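Local coordinates for putative calcium binding protein (Streptomyces coelicolor, PDB 3AKB) that binds calcium ions through EF-hand loops and probably takes part in calcium-mediated regulation in this bacterium, at residues 32-37 with 47-52. The protein carries 2 engineered substitutions. Numbering follows the deposited sequence.
Sequences AMLAEF and QALYGG. Engineered in segment 32-37: Met-33 (natural residue Leu). With CA (calcium ion), chain D.
Leu-49 swings its CG opposite the backbone N (chi1 -167°), while Leu-34 sends its own CG opposite the carbonyl carbon (chi1 -66°), and the two side chains run past each other in opposing directions between their helices. One methyl of Leu-49, CD2, does the touching: it lies 3.8 Å from CG of Leu-34, and CD2 of Leu-34 meets the same methyl. From the flank comes the engineered Met-33, whose extended chain crosses Leu-49 at roughly a right angle and brings SD to 4.0 Å from Leu-49 CD2. The other branch of Leu-34 reaches Tyr-50, which follows Leu-49 in the chain: CD1 of Leu-34 comes within 3.5 Å of Tyr-50 CE2, meeting the ring obliquely. No hydrogen bond crosses the contact; what joins the helices here is apolar contact, with Met-33, Leu-34 and Leu-49 all buried. The two helical pieces are nearly antiparallel, at 155°, and the axes of these short segments come no closer than 10.9 Å, so side chains, not backbones, make the contact. On helix 44-64, Gln-47 sits at a calcium ion away from the leucine contact, with its amide probably turned over, so which of its end atoms faces the metal is doubtful. The contact joins helix 23-37, which leaves the calcium loop of Asp-14 to Asp-25, to helix 44-64, which leads into the loop beginning at Asp-65. Tyr-50 also lies on Ser-27, Ala-30 and Lys-31 of helix 23-37. Beyond the pair, helix 89-107 supplies Phe-99 against Leu-49 and Ala-103 and Ala-107 against Met-33, which also touches Ala-123 of helix 117-126.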
loop_
_atom_site.group_PDB
_atom_site.type_symbol
_atom_site.label_atom_id
_atom_site.label_comp_id
_atom_site.label_asym_id
_atom_site.label_seq_id
_atom_site.Cartn_x
_atom_site.Cartn_y
_atom_site.Cartn_z
ATOM N N ALA A 32 8.365 8.837 -1.146
ATOM C CA ALA A 32 7.499 9.745 -1.905
ATOM C C ALA A 32 6.363 10.248 -1.021
ATOM O O ALA A 32 5.966 11.418 -1.111
ATOM C CB ALA A 32 6.965 9.057 -3.174
ATOM N N MET A 33 5.847 9.388 -0.146
ATOM C CA MET A 33 4.767 9.836 0.730
ATOM C C MET A 33 5.280 10.857 1.749
ATOM O O MET A 33 4.617 11.848 2.028
ATOM C CB MET A 33 4.097 8.667 1.481
ATOM C CG MET A 33 2.817 9.081 2.149
ATOM S SD MET A 33 2.220 7.962 3.507
ATOM C CE MET A 33 0.774 8.978 3.985
ATOM N N LEU A 34 6.457 10.598 2.316
ATOM C CA LEU A 34 7.060 11.556 3.230
ATOM C C LEU A 34 7.308 12.905 2.569
ATOM O O LEU A 34 7.099 13.966 3.206
ATOM C CB LEU A 34 8.370 10.982 3.792
ATOM C CG LEU A 34 8.153 9.763 4.684
ATOM C CD1 LEU A 34 9.519 9.127 5.008
ATOM C CD2 LEU A 34 7.391 10.065 5.961
ATOM N N ALA A 35 7.777 12.883 1.321
ATOM C CA ALA A 35 8.007 14.111 0.577
ATOM C C ALA A 35 6.707 14.881 0.329
ATOM O O ALA A 35 6.674 16.125 0.488
ATOM C CB ALA A 35 8.720 13.804 -0.722
ATOM N N GLU A 36 5.629 14.155 0.006
ATOM C CA GLU A 36 4.327 14.776 -0.247
ATOM C C GLU A 36 3.828 15.564 0.975
ATOM O O GLU A 36 3.249 16.662 0.827
ATOM C CB GLU A 36 3.308 13.694 -0.660
ATOM C CG GLU A 36 1.845 14.148 -0.761
ATOM C CD GLU A 36 1.628 15.168 -1.843
ATOM O OE1 GLU A 36 2.221 15.007 -2.931
ATOM O OE2 GLU A 36 0.889 16.148 -1.615
ATOM N N PHE A 37 4.025 14.993 2.160
ATOM C CA PHE A 37 3.558 15.594 3.416
ATOM C C PHE A 37 4.621 16.423 4.158
ATOM O O PHE A 37 4.341 16.988 5.211
ATOM C CB PHE A 37 2.966 14.511 4.302
ATOM C CG PHE A 37 1.641 14.041 3.810
ATOM C CD1 PHE A 37 0.486 14.764 4.114
ATOM C CD2 PHE A 37 1.553 12.937 2.962
ATOM C CE1 PHE A 37 -0.741 14.340 3.605
ATOM C CE2 PHE A 37 0.327 12.524 2.433
ATOM C CZ PHE A 37 -0.815 13.212 2.759
ATOM N N GLN A 47 10.608 7.377 10.438
ATOM C CA GLN A 47 11.185 6.075 10.784
ATOM C C GLN A 47 10.116 4.995 10.873
ATOM O O GLN A 47 10.345 3.856 10.423
ATOM C CB GLN A 47 12.022 6.163 12.069
ATOM C CG GLN A 47 13.279 6.984 11.896
ATOM C CD GLN A 47 14.177 6.388 10.850
ATOM O OE1 GLN A 47 14.317 6.918 9.744
ATOM N NE2 GLN A 47 14.736 5.222 11.154
ATOM N N ALA A 48 8.932 5.344 11.405
ATOM C CA ALA A 48 7.867 4.361 11.516
ATOM C C ALA A 48 7.351 3.982 10.131
ATOM O O ALA A 48 6.984 2.837 9.927
ATOM C CB ALA A 48 6.730 4.867 12.403
ATOM N N LEU A 49 7.311 4.930 9.190
ATOM C CA LEU A 49 6.855 4.607 7.840
ATOM C C LEU A 49 7.827 3.683 7.104
ATOM O O LEU A 49 7.411 2.701 6.505
ATOM C CB LEU A 49 6.559 5.854 7.008
ATOM C CG LEU A 49 5.797 5.546 5.713
ATOM C CD1 LEU A 49 4.360 5.167 6.040
ATOM C CD2 LEU A 49 5.852 6.742 4.797
ATOM N N TYR A 50 9.119 3.980 7.173
ATOM C CA TYR A 50 10.109 3.071 6.564
ATOM C C TYR A 50 10.062 1.705 7.212
ATOM O O TYR A 50 10.116 0.698 6.514
ATOM C CB TYR A 50 11.510 3.673 6.655
ATOM C CG TYR A 50 11.809 4.672 5.574
ATOM C CD1 TYR A 50 11.963 4.244 4.260
ATOM C CD2 TYR A 50 11.946 6.039 5.857
ATOM C CE1 TYR A 50 12.246 5.147 3.233
ATOM C CE2 TYR A 50 12.243 6.959 4.847
ATOM C CZ TYR A 50 12.400 6.502 3.522
ATOM O OH TYR A 50 12.687 7.370 2.494
ATOM N N GLY A 51 9.968 1.644 8.535
ATOM C CA GLY A 51 9.874 0.356 9.211
ATOM C C GLY A 51 8.662 -0.445 8.757
ATOM O O GLY A 51 8.748 -1.661 8.506
ATOM N N GLY A 52 7.519 0.224 8.650
ATOM C CA GLY A 52 6.313 -0.483 8.210
ATOM C C GLY A 52 6.401 -0.941 6.770
ATOM O O GLY A 52 5.950 -2.028 6.430
HETATM CA CA CA D . 16.137 4.024 10.268
#